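Local atomic coordinates of putative acyl-CoA dehydrogenase (Burkholderia xenovorans, PDB entry 5JSC), a protein that probably works as a flavoprotein of the acyl-CoA dehydrogenase family, holding flavin-adenine dinucleotide in an assembly of four chains. Residues 21-26 against 314-319; 86-91 against 320-325; 173-178 against 231-236. All blocks are in the same frame, centred on the assembly; numbering follows the deposited sequence.

Contacts 1 and 2 are neighbours on helix 298-325, with centres about 10 Å apart. Residues 314-319 receive the segment that precedes helix 28-44, and residues 320-325 receive the start of helix 88-101. They meet directly: the carbonyl oxygen Phe25 O lies 2.8 Å from Arg89 NH1, a probable hydrogen bond, while the Phe25 ring packs on Trp323. Both also touch the second subunit. Contact 3, in the middle beta domain, lies across the chain's centre, its own centre about 39 Å from that of contact 1 and about 33 Å from that of contact 2. It alone of the three carries residues of the flavin pocket, Trp177 and Ile178.

Contact 1: 21-26 against 314-319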
loop_
_atom_site.group_PDB
_atom_site.type_symbol
_atom_site.label_atom_id
_atom_site.label_comp_id
_atom_site.label_asym_id
_atom_site.label_seq_id
_atom_site.Cartn_x
_atom_site.Cartn_y
_atom_site.Cartn_z
ATOM N N LEU C 21 -4.452 26.758 -10.592
ATOM C CA LEU C 21 -4.726 27.535 -11.794
ATOM C C LEU C 21 -3.578 28.466 -12.159
ATOM O O LEU C 21 -3.522 28.932 -13.298
ATOM C CB LEU C 21 -6.024 28.327 -11.629
ATOM C CG LEU C 21 -7.293 27.483 -11.709
ATOM C CD1 LEU C 21 -8.514 28.300 -11.327
ATOM C CD2 LEU C 21 -7.446 26.898 -13.109
ATOM N N ALA C 22 -2.654 28.736 -11.232
ATOM C CA ALA C 22 -1.465 29.522 -11.549
ATOM C C ALA C 22 -0.393 28.732 -12.294
ATOM O O ALA C 22 0.560 29.347 -12.796
ATOM C CB ALA C 22 -0.864 30.109 -10.268
ATOM N N TRP C 23 -0.509 27.404 -12.377
ATOM C CA TRP C 23 0.510 26.614 -13.054
ATOM C C TRP C 23 0.646 27.053 -14.507
ATOM O O TRP C 23 -0.358 27.379 -15.157
ATOM C CB TRP C 23 0.172 25.121 -13.036
ATOM C CG TRP C 23 0.108 24.508 -11.686
ATOM C CD1 TRP C 23 0.629 25.000 -10.526
ATOM C CD2 TRP C 23 -0.524 23.270 -11.356
ATOM N NE1 TRP C 23 0.360 24.136 -9.486
ATOM C CE2 TRP C 23 -0.357 23.070 -9.971
ATOM C CE3 TRP C 23 -1.239 22.323 -12.097
ATOM C CZ2 TRP C 23 -0.864 21.948 -9.308
ATOM C CZ3 TRP C 23 -1.743 21.208 -11.441
ATOM C CH2 TRP C 23 -1.558 21.032 -10.060
ATOM N N PRO C 24 1.861 27.024 -15.061
ATOM C CA PRO C 24 2.063 27.447 -16.456
ATOM C C PRO C 24 1.543 26.452 -17.479
ATOM O O PRO C 24 1.668 26.701 -18.685
ATOM C CB PRO C 24 3.589 27.624 -16.550
ATOM C CG PRO C 24 4.139 26.754 -15.469
ATOM C CD PRO C 24 3.128 26.765 -14.357
ATOM N N PHE C 25 0.969 25.333 -17.038
ATOM C CA PHE C 25 0.146 24.525 -17.928
ATOM C C PHE C 25 -1.074 25.287 -18.423
ATOM O O PHE C 25 -1.643 24.910 -19.450
ATOM C CB PHE C 25 -0.349 23.258 -17.222
ATOM C CG PHE C 25 0.708 22.225 -16.958
ATOM C CD1 PHE C 25 1.553 21.792 -17.961
ATOM C CD2 PHE C 25 0.823 21.651 -15.699
ATOM C CE1 PHE C 25 2.505 20.811 -17.718
ATOM C CE2 PHE C 25 1.779 20.676 -15.445
ATOM C CZ PHE C 25 2.623 20.259 -16.455
ATOM N N PHE C 26 -1.511 26.325 -17.700
ATOM C CA PHE C 26 -2.749 27.025 -18.005
ATOM C C PHE C 26 -2.478 28.366 -18.663
ATOM O O PHE C 26 -1.456 29.012 -18.413
ATOM C CB PHE C 26 -3.581 27.269 -16.745
ATOM C CG PHE C 26 -4.095 26.017 -16.115
ATOM C CD1 PHE C 26 -5.062 25.260 -16.761
ATOM C CD2 PHE C 26 -3.621 25.599 -14.875
ATOM C CE1 PHE C 26 -5.550 24.099 -16.179
ATOM C CE2 PHE C 26 -4.100 24.427 -14.289
ATOM C CZ PHE C 26 -5.067 23.680 -14.941
ATOM N N SER C 314 -2.441 13.902 -8.730
ATOM C CA SER C 314 -3.467 13.672 -9.745
ATOM C C SER C 314 -3.640 14.898 -10.628
ATOM O O SER C 314 -3.665 14.793 -11.859
ATOM C CB SER C 314 -4.799 13.307 -9.092
ATOM O OG SER C 314 -4.708 12.067 -8.413
ATOM N N ALA C 315 -3.761 16.075 -10.012
ATOM C CA ALA C 315 -3.987 17.286 -10.790
ATOM C C ALA C 315 -2.825 17.566 -11.734
ATOM O O ALA C 315 -3.039 17.944 -12.895
ATOM C CB ALA C 315 -4.219 18.472 -9.852
ATOM N N LEU C 316 -1.589 17.399 -11.256
ATOM C CA LEU C 316 -0.427 17.599 -12.117
ATOM C C LEU C 316 -0.439 16.629 -13.292
ATOM O O LEU C 316 -0.161 17.025 -14.432
ATOM C CB LEU C 316 0.859 17.463 -11.300
ATOM C CG LEU C 316 1.131 18.679 -10.389
ATOM C CD1 LEU C 316 2.101 18.330 -9.245
ATOM C CD2 LEU C 316 1.667 19.860 -11.217
ATOM N N LEU C 317 -0.778 15.354 -13.042
ATOM C CA LEU C 317 -0.857 14.391 -14.142
ATOM C C LEU C 317 -1.982 14.724 -15.117
ATOM O O LEU C 317 -1.808 14.582 -16.337
ATOM C CB LEU C 317 -1.032 12.979 -13.594
ATOM C CG LEU C 317 0.188 12.393 -12.891
ATOM C CD1 LEU C 317 -0.249 11.156 -12.113
ATOM C CD2 LEU C 317 1.259 12.022 -13.894
ATOM N N VAL C 318 -3.147 15.145 -14.605
ATOM C CA VAL C 318 -4.262 15.523 -15.474
ATOM C C VAL C 318 -3.845 16.645 -16.409
ATOM O O VAL C 318 -4.008 16.554 -17.634
ATOM C CB VAL C 318 -5.486 15.944 -14.639
ATOM C CG1 VAL C 318 -6.536 16.621 -15.528
ATOM C CG2 VAL C 318 -6.082 14.747 -13.923
ATOM N N TYR C 319 -3.303 17.724 -15.848
ATOM C CA TYR C 319 -3.066 18.899 -16.671
ATOM C C TYR C 319 -1.744 18.832 -17.420
ATOM O O TYR C 319 -1.614 19.497 -18.449
ATOM C CB TYR C 319 -3.237 20.161 -15.810
ATOM C CG TYR C 319 -4.711 20.256 -15.470
ATOM C CD1 TYR C 319 -5.640 20.611 -16.449
ATOM C CD2 TYR C 319 -5.197 19.898 -14.210
ATOM C CE1 TYR C 319 -7.003 20.643 -16.175
ATOM C CE2 TYR C 319 -6.559 19.924 -13.934
ATOM C CZ TYR C 319 -7.462 20.298 -14.923
ATOM O OH TYR C 319 -8.814 20.323 -14.680
#
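Trp23 and Leu316 make the tight part of this contact. Trp23 CG is anti to its carbonyl carbon (chi1 -63°), which starts the side chain toward the helix. The methyl CD2 of Leu316 sits over one face of the indole, 3.6 Å from the centroid of the six-membered ring and 10° off its normal, a CH-pi contact. Ala315 CB comes instead to the rim of the same ring, 3.7 Å from Trp23 CH2, and a side chain as short as alanine lets the indole come close to the helix. Phe26 is equally close to Tyr319, its CZ lying over one face of the phenol ring and 3.5 Å from Tyr319 CD1. The two ring planes are inclined at 54°, while Val318 CG1 covers the opposite face of Tyr319. A type I beta turn from Trp23 to Phe26 brings the segment before helix 28-44 against helix 298-325 of the C-terminal helical domain. Phe25 meets residues 314-319 more loosely, its CG 3.9 Å from Tyr319 O. That side faces protein rather than solvent, since Trp323 and, edge-to-face, Phe25 of the second subunit pack against the ring. The hydroxyl of Tyr319 is hydrogen-bonded to Glu96.

Contact 2: 86-91 against 320-325. With SO4 (sulfate ion), chain R; SO4 (sulfate ion), chain Q.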
loop_
_atom_site.group_PDB
_atom_site.type_symbol
_atom_site.label_atom_id
_atom_site.label_comp_id
_atom_site.label_asym_id
_atom_site.label_seq_id
_atom_site.Cartn_x
_atom_site.Cartn_y
_atom_site.Cartn_z
ATOM N N ILE C 86 -10.186 20.652 -30.013
ATOM C CA ILE C 86 -10.803 20.520 -28.699
ATOM C C ILE C 86 -9.753 20.895 -27.665
ATOM O O ILE C 86 -8.678 20.288 -27.615
ATOM C CB ILE C 86 -11.348 19.099 -28.475
ATOM C CG1 ILE C 86 -12.557 18.863 -29.397
ATOM C CG2 ILE C 86 -11.704 18.884 -26.997
ATOM C CD1 ILE C 86 -12.985 17.429 -29.517
ATOM N N ASP C 87 -10.055 21.917 -26.863
ATOM C CA ASP C 87 -9.183 22.406 -25.796
ATOM C C ASP C 87 -9.283 21.425 -24.632
ATOM O O ASP C 87 -10.247 21.462 -23.862
ATOM C CB ASP C 87 -9.607 23.824 -25.408
ATOM C CG ASP C 87 -8.709 24.475 -24.363
ATOM O OD1 ASP C 87 -7.993 23.776 -23.622
ATOM O OD2 ASP C 87 -8.741 25.726 -24.274
ATOM N N THR C 88 -8.285 20.532 -24.519
ATOM C CA THR C 88 -8.318 19.487 -23.499
ATOM C C THR C 88 -8.285 20.082 -22.103
ATOM O O THR C 88 -8.969 19.598 -21.197
ATOM C CB THR C 88 -7.131 18.528 -23.668
ATOM O OG1 THR C 88 -6.877 18.309 -25.060
ATOM C CG2 THR C 88 -7.435 17.194 -23.007
ATOM N N ARG C 89 -7.487 21.131 -21.907
ATOM C CA ARG C 89 -7.442 21.770 -20.596
ATOM C C ARG C 89 -8.807 22.325 -20.211
ATOM O O ARG C 89 -9.234 22.215 -19.052
ATOM C CB ARG C 89 -6.384 22.872 -20.591
ATOM C CG ARG C 89 -4.956 22.317 -20.633
ATOM C CD ARG C 89 -3.919 23.383 -20.949
ATOM N NE ARG C 89 -3.979 23.763 -22.355
ATOM C CZ ARG C 89 -3.229 24.709 -22.904
ATOM N NH1 ARG C 89 -2.367 25.386 -22.156
ATOM N NH2 ARG C 89 -3.343 24.981 -24.201
ATOM N N ALA C 90 -9.511 22.925 -21.172
ATOM C CA ALA C 90 -10.844 23.443 -20.889
ATOM C C ALA C 90 -11.817 22.323 -20.542
ATOM O O ALA C 90 -12.545 22.414 -19.545
ATOM C CB ALA C 90 -11.352 24.258 -22.078
ATOM N N VAL C 91 -11.851 21.253 -21.351
ATOM C CA VAL C 91 -12.763 20.146 -21.055
ATOM C C VAL C 91 -12.473 19.569 -19.673
ATOM O O VAL C 91 -13.395 19.260 -18.901
ATOM C CB VAL C 91 -12.677 19.060 -22.144
ATOM C CG1 VAL C 91 -13.488 17.830 -21.718
ATOM C CG2 VAL C 91 -13.201 19.599 -23.473
ATOM N N ARG C 320 -0.802 17.978 -17.005
ATOM C CA ARG C 320 0.310 17.653 -17.894
ATOM C C ARG C 320 -0.208 16.995 -19.163
ATOM O O ARG C 320 0.163 17.385 -20.273
ATOM C CB ARG C 320 1.326 16.741 -17.188
ATOM C CG ARG C 320 2.571 16.388 -18.023
ATOM C CD ARG C 320 2.358 15.197 -18.976
ATOM N NE ARG C 320 2.089 13.953 -18.252
ATOM C CZ ARG C 320 3.030 13.087 -17.885
ATOM N NH1 ARG C 320 4.303 13.310 -18.182
ATOM N NH2 ARG C 320 2.698 11.990 -17.216
ATOM N N ALA C 321 -1.073 15.988 -19.014
ATOM C CA ALA C 321 -1.618 15.310 -20.186
ATOM C C ALA C 321 -2.457 16.253 -21.038
ATOM O O ALA C 321 -2.358 16.237 -22.274
ATOM C CB ALA C 321 -2.449 14.095 -19.763
ATOM N N ALA C 322 -3.294 17.078 -20.405
ATOM C CA ALA C 322 -4.143 17.981 -21.181
ATOM C C ALA C 322 -3.308 19.037 -21.894
ATOM O O ALA C 322 -3.527 19.313 -23.083
ATOM C CB ALA C 322 -5.191 18.633 -20.275
ATOM N N TRP C 323 -2.326 19.612 -21.196
ATOM C CA TRP C 323 -1.427 20.569 -21.834
ATOM C C TRP C 323 -0.698 19.931 -23.015
ATOM O O TRP C 323 -0.580 20.536 -24.092
ATOM C CB TRP C 323 -0.431 21.112 -20.800
ATOM C CG TRP C 323 0.711 21.856 -21.419
ATOM C CD1 TRP C 323 0.749 23.189 -21.748
ATOM C CD2 TRP C 323 1.969 21.308 -21.814
ATOM N NE1 TRP C 323 1.960 23.498 -22.320
ATOM C CE2 TRP C 323 2.728 22.363 -22.374
ATOM C CE3 TRP C 323 2.537 20.026 -21.747
ATOM C CZ2 TRP C 323 4.022 22.175 -22.863
ATOM C CZ3 TRP C 323 3.829 19.846 -22.237
ATOM C CH2 TRP C 323 4.553 20.918 -22.782
ATOM N N LEU C 324 -0.214 18.701 -22.838
ATOM C CA LEU C 324 0.543 18.040 -23.895
ATOM C C LEU C 324 -0.327 17.774 -25.118
ATOM O O LEU C 324 0.099 18.021 -26.259
ATOM C CB LEU C 324 1.152 16.744 -23.356
ATOM C CG LEU C 324 2.010 15.947 -24.337
ATOM C CD1 LEU C 324 3.113 16.818 -24.949
ATOM C CD2 LEU C 324 2.600 14.721 -23.627
ATOM N N ARG C 325 -1.549 17.279 -24.912
ATOM C CA ARG C 325 -2.439 17.073 -26.048
ATOM C C ARG C 325 -2.730 18.392 -26.749
ATOM O O ARG C 325 -2.838 18.438 -27.987
ATOM C CB ARG C 325 -3.743 16.411 -25.599
ATOM C CG ARG C 325 -4.550 15.910 -26.777
ATOM C CD ARG C 325 -5.985 15.483 -26.456
ATOM N NE ARG C 325 -6.672 15.342 -27.729
ATOM C CZ ARG C 325 -7.445 16.264 -28.295
ATOM N NH1 ARG C 325 -7.729 17.393 -27.672
ATOM N NH2 ARG C 325 -7.981 16.025 -29.477
HETATM S S SO4 R . -7.991 18.020 -31.728
HETATM O O1 SO4 R . -6.656 18.530 -31.447
HETATM O O2 SO4 R . -8.399 18.500 -33.050
HETATM O O3 SO4 R . -7.948 16.559 -31.727
HETATM O O4 SO4 R . -8.920 18.504 -30.719
HETATM S S SO4 Q . -0.583 27.097 -24.986
HETATM O O1 SO4 Q . 0.161 28.259 -25.461
HETATM O O2 SO4 Q . -1.934 27.125 -25.544
HETATM O O3 SO4 Q . 0.088 25.877 -25.421
HETATM O O4 SO4 Q . -0.647 27.118 -23.527
#
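Arg325 reaches Thr88 with CG anti to the backbone N (chi1 -167°) and a chain extended from CG to NE, which crosses the threonine at about a right angle; the guanidinium follows beyond NE. On Thr88, chi1 of -38° sets OG1 beside the backbone N, where it can meet that guanidinium. The site joins two helix ends of the acyl-CoA dehydrogenase fold: the N-terminus of helix 88-101 packs on the last turn of helix 298-325. Arg325 NH1 serves two acceptors at once. Its bond to Thr88 OG1 is 2.9 Å long, nearly straight at 166° and in the guanidinium plane, whereas the one to the carbonyl Ile86 O is weak and clearly bent. Thr88 OG1 is also hydrogen-bonded to Asp326, so threonine supplies a polar link there while its methyl CG2 packs 3.8 Å from Ala322 CB. Alanine suits position 322 because the backbones come close, with the Thr88 and Ala322 CA atoms 5.0 Å apart. Asp87 is the N-cap of helix 88-101, and its OD1 accepts from Ala90 N at 3.0 Å, approached from above the carboxylate plane. Its other oxygen, OD2, is engaged by Arg29 and His30. The aliphatic part of Arg89 lies against helix 298-325, Arg89 CG 3.7 Å from Ala322 CB, before the chain bends at chi3 and NE pairs with Asp326. Beyond the bend, two nitrogens grip a sulfate, probably from the crystallisation liquor: NH1 takes its O4, and Arg89 NH2 its O2 at 2.9 Å.

Contact 3: 173-178 against 231-236; sequences GDKTWI and LHFAGA. With FAD (flavin-adenine dinucleotide), chain M.
Gly173 and Phe233 hydrogen-bond to each other in both directions, as do Lys175 and Leu231, while Asp174 and His232 form the non-hydrogen-bonded pair between them. This is an antiparallel ladder in the middle beta domain, its two short strands running at 168°. The Phe233 N to Gly173 O bond is short, 2.7 Å, with the donor nearly in line with the carbonyl. Gly173 has backbone angles at which a CB would press on the preceding carbonyl oxygen, so glycine fits. The strands come closest at the middle pair, where Asp174 CA offers a C-H to Leu231 O at 3.2 Å. Above that pair the side chains join as well: His232 ND1 donates in its ring plane to the syn side of Asp174 OD1, only 2.5 Å away and almost straight. In His232, CG is anti to the backbone N (chi1 178°), and the ring's own rotation then turns ND1 to OD1. In the second shell Arg230 pairs with Asp174 OD2, which probably helps keep the carboxylate charged. On the other face, Lys175 CG packs 4.0 Å from Phe233 CE1, and the long chain of Lys175 delivers NZ to Glu148 and two backbone carbonyls. Past the far end of the ladder, Gly235 and Ala236 face Leu171 in a G1 beta bulge, and the positive phi of Gly235 suits that turn. At the other end lies the flavin pocket. Ile178 rests CG1 4.2 Å from Leu231 CD1, and its CD1 comes 3.7 Å from the flavin O2 of flavin-adenine dinucleotide.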
loop_
_atom_site.group_PDB
_atom_site.type_symbol
_atom_site.label_atom_id
_atom_site.label_comp_id
_atom_site.label_asym_id
_atom_site.label_seq_id
_atom_site.Cartn_x
_atom_site.Cartn_y
_atom_site.Cartn_z
ATOM N N GLY C 173 -27.015 -7.488 -33.004
ATOM C CA GLY C 173 -26.309 -7.819 -31.784
ATOM C C GLY C 173 -26.595 -6.784 -30.717
ATOM O O GLY C 173 -27.547 -6.010 -30.822
ATOM N N ASP C 174 -25.750 -6.756 -29.689
ATOM C CA ASP C 174 -26.021 -5.954 -28.503
ATOM C C ASP C 174 -24.831 -5.084 -28.135
ATOM O O ASP C 174 -23.677 -5.490 -28.291
ATOM C CB ASP C 174 -26.384 -6.839 -27.295
ATOM C CG ASP C 174 -27.831 -7.327 -27.334
ATOM O OD1 ASP C 174 -28.318 -7.684 -28.415
ATOM O OD2 ASP C 174 -28.486 -7.346 -26.278
ATOM N N LYS C 175 -25.125 -3.884 -27.638
ATOM C CA LYS C 175 -24.177 -3.053 -26.909
ATOM C C LYS C 175 -24.732 -2.881 -25.507
ATOM O O LYS C 175 -25.947 -2.933 -25.313
ATOM C CB LYS C 175 -23.988 -1.671 -27.566
ATOM C CG LYS C 175 -23.377 -1.712 -28.961
ATOM C CD LYS C 175 -21.990 -2.334 -28.930
ATOM C CE LYS C 175 -21.256 -2.053 -30.222
ATOM N NZ LYS C 175 -19.921 -2.737 -30.286
ATOM N N THR C 176 -23.867 -2.687 -24.516
ATOM C CA THR C 176 -24.415 -2.492 -23.183
ATOM C C THR C 176 -23.515 -1.578 -22.355
ATOM O O THR C 176 -22.420 -1.185 -22.775
ATOM C CB THR C 176 -24.678 -3.841 -22.485
ATOM O OG1 THR C 176 -25.594 -3.626 -21.409
ATOM C CG2 THR C 176 -23.378 -4.474 -21.949
ATOM N N TRP C 177 -24.023 -1.224 -21.168
ATOM C CA TRP C 177 -23.452 -0.177 -20.309
ATOM C C TRP C 177 -23.407 1.163 -21.027
ATOM O O TRP C 177 -22.496 1.961 -20.799
ATOM C CB TRP C 177 -22.041 -0.514 -19.795
ATOM C CG TRP C 177 -21.835 -1.939 -19.354
ATOM C CD1 TRP C 177 -21.006 -2.864 -19.931
ATOM C CD2 TRP C 177 -22.466 -2.597 -18.252
ATOM N NE1 TRP C 177 -21.091 -4.066 -19.253
ATOM C CE2 TRP C 177 -21.986 -3.925 -18.225
ATOM C CE3 TRP C 177 -23.400 -2.197 -17.289
ATOM C CZ2 TRP C 177 -22.412 -4.853 -17.277
ATOM C CZ3 TRP C 177 -23.815 -3.115 -16.342
ATOM C CH2 TRP C 177 -23.327 -4.430 -16.344
ATOM N N ILE C 178 -24.372 1.429 -21.903
ATOM C CA ILE C 178 -24.275 2.594 -22.780
ATOM C C ILE C 178 -24.808 3.816 -22.038
ATOM O O ILE C 178 -26.004 3.905 -21.747
ATOM C CB ILE C 178 -25.019 2.371 -24.102
ATOM C CG1 ILE C 178 -24.432 1.159 -24.834
ATOM C CG2 ILE C 178 -24.929 3.631 -24.972
ATOM C CD1 ILE C 178 -22.912 1.170 -24.909
ATOM N N LEU C 231 -28.531 -1.922 -25.494
ATOM C CA LEU C 231 -29.123 -1.714 -26.806
ATOM C C LEU C 231 -29.125 -3.031 -27.556
ATOM O O LEU C 231 -28.085 -3.683 -27.657
ATOM C CB LEU C 231 -28.329 -0.686 -27.606
ATOM C CG LEU C 231 -28.001 0.640 -26.939
ATOM C CD1 LEU C 231 -27.204 1.486 -27.906
ATOM C CD2 LEU C 231 -29.276 1.336 -26.513
ATOM N N HIS C 232 -30.274 -3.412 -28.096
ATOM C CA HIS C 232 -30.357 -4.580 -28.958
ATOM C C HIS C 232 -30.629 -4.126 -30.384
ATOM O O HIS C 232 -31.577 -3.376 -30.632
ATOM C CB HIS C 232 -31.450 -5.546 -28.500
ATOM C CG HIS C 232 -31.590 -6.741 -29.391
ATOM N ND1 HIS C 232 -30.608 -7.701 -29.502
ATOM C CD2 HIS C 232 -32.580 -7.115 -30.235
ATOM C CE1 HIS C 232 -30.995 -8.625 -30.365
ATOM N NE2 HIS C 232 -32.188 -8.292 -30.824
ATOM N N PHE C 233 -29.794 -4.575 -31.313
ATOM C CA PHE C 233 -29.931 -4.241 -32.724
ATOM C C PHE C 233 -30.549 -5.443 -33.417
ATOM O O PHE C 233 -29.916 -6.499 -33.522
ATOM C CB PHE C 233 -28.578 -3.887 -33.334
ATOM C CG PHE C 233 -27.976 -2.622 -32.783
ATOM C CD1 PHE C 233 -27.389 -2.604 -31.527
ATOM C CD2 PHE C 233 -27.992 -1.453 -33.528
ATOM C CE1 PHE C 233 -26.829 -1.444 -31.021
ATOM C CE2 PHE C 233 -27.440 -0.282 -33.029
ATOM C CZ PHE C 233 -26.853 -0.280 -31.776
ATOM N N ALA C 234 -31.782 -5.284 -33.884
ATOM C CA ALA C 234 -32.543 -6.352 -34.523
ATOM C C ALA C 234 -32.699 -5.998 -35.998
ATOM O O ALA C 234 -33.727 -5.477 -36.429
ATOM C CB ALA C 234 -33.901 -6.538 -33.831
ATOM N N GLY C 235 -31.660 -6.282 -36.779
ATOM C CA GLY C 235 -31.716 -5.952 -38.192
ATOM C C GLY C 235 -31.813 -4.466 -38.455
ATOM O O GLY C 235 -32.458 -4.049 -39.425
ATOM N N ALA C 236 -31.192 -3.651 -37.606
ATOM C CA ALA C 236 -31.292 -2.207 -37.739
ATOM C C ALA C 236 -30.512 -1.740 -38.959
ATOM O O ALA C 236 -29.329 -2.055 -39.114
ATOM C CB ALA C 236 -30.769 -1.529 -36.476
HETATM P PA FAD M . -14.231 -7.013 -18.663
HETATM O O1A FAD M . -13.763 -6.642 -20.020
HETATM O O2A FAD M . -14.839 -8.407 -18.490
HETATM O O5B FAD M . -13.013 -6.826 -17.660
HETATM C C5B FAD M . -13.160 -7.225 -16.283
HETATM C C4B FAD M . -11.911 -6.761 -15.581
HETATM O O4B FAD M . -10.782 -7.474 -16.118
HETATM C C3B FAD M . -11.538 -5.303 -15.810
HETATM O O3B FAD M . -12.302 -4.395 -15.012
HETATM C C2B FAD M . -10.045 -5.305 -15.475
HETATM O O2B FAD M . -9.860 -5.197 -14.063
HETATM C C1B FAD M . -9.609 -6.705 -15.944
HETATM N N9A FAD M . -8.863 -6.742 -17.196
HETATM C C8A FAD M . -9.277 -6.296 -18.424
HETATM N N7A FAD M . -8.431 -6.541 -19.395
HETATM C C5A FAD M . -7.381 -7.193 -18.761
HETATM C C6A FAD M . -6.173 -7.732 -19.240
HETATM N N6A FAD M . -5.789 -7.677 -20.520
HETATM N N1A FAD M . -5.350 -8.326 -18.347
HETATM C C2A FAD M . -5.718 -8.362 -17.059
HETATM N N3A FAD M . -6.833 -7.887 -16.492
HETATM C C4A FAD M . -7.631 -7.316 -17.405
HETATM N N1 FAD M . -19.177 1.505 -22.477
HETATM C C2 FAD M . -19.517 2.117 -23.655
HETATM O O2 FAD M . -19.279 1.598 -24.759
HETATM N N3 FAD M . -20.149 3.332 -23.627
HETATM C C4 FAD M . -20.495 4.037 -22.491
HETATM O O4 FAD M . -21.140 5.078 -22.577
HETATM C C4X FAD M . -20.111 3.409 -21.260
HETATM N N5 FAD M . -20.461 3.982 -20.143
HETATM C C5X FAD M . -20.272 3.279 -18.963
HETATM C C6 FAD M . -20.783 3.809 -17.780
HETATM C C7 FAD M . -20.715 3.100 -16.587
HETATM C C7M FAD M . -21.322 3.691 -15.340
HETATM C C8 FAD M . -20.097 1.834 -16.569
HETATM C C8M FAD M . -20.005 1.029 -15.296
HETATM C C9 FAD M . -19.568 1.313 -17.745
HETATM C C9A FAD M . -19.657 2.019 -18.942
HETATM N N10 FAD M . -19.222 1.472 -20.168
HETATM C C10 FAD M . -19.463 2.130 -21.349
HETATM C "C1'" FAD M . -18.649 0.119 -20.182
HETATM C "C2'" FAD M . -17.194 0.074 -19.727
HETATM O "O2'" FAD M . -16.337 0.676 -20.696
HETATM C "C3'" FAD M . -16.780 -1.382 -19.515
HETATM O "O3'" FAD M . -17.511 -1.829 -18.383
HETATM C "C4'" FAD M . -15.283 -1.573 -19.273
HETATM O "O4'" FAD M . -14.580 -1.347 -20.497
HETATM C "C5'" FAD M . -14.970 -2.955 -18.737
HETATM O "O5'" FAD M . -15.501 -3.921 -19.667
HETATM P P FAD M . -16.359 -5.141 -19.021
HETATM O O1P FAD M . -17.412 -4.627 -18.102
HETATM O O2P FAD M . -16.849 -6.022 -20.129
HETATM O O3P FAD M . -15.296 -5.949 -18.150
#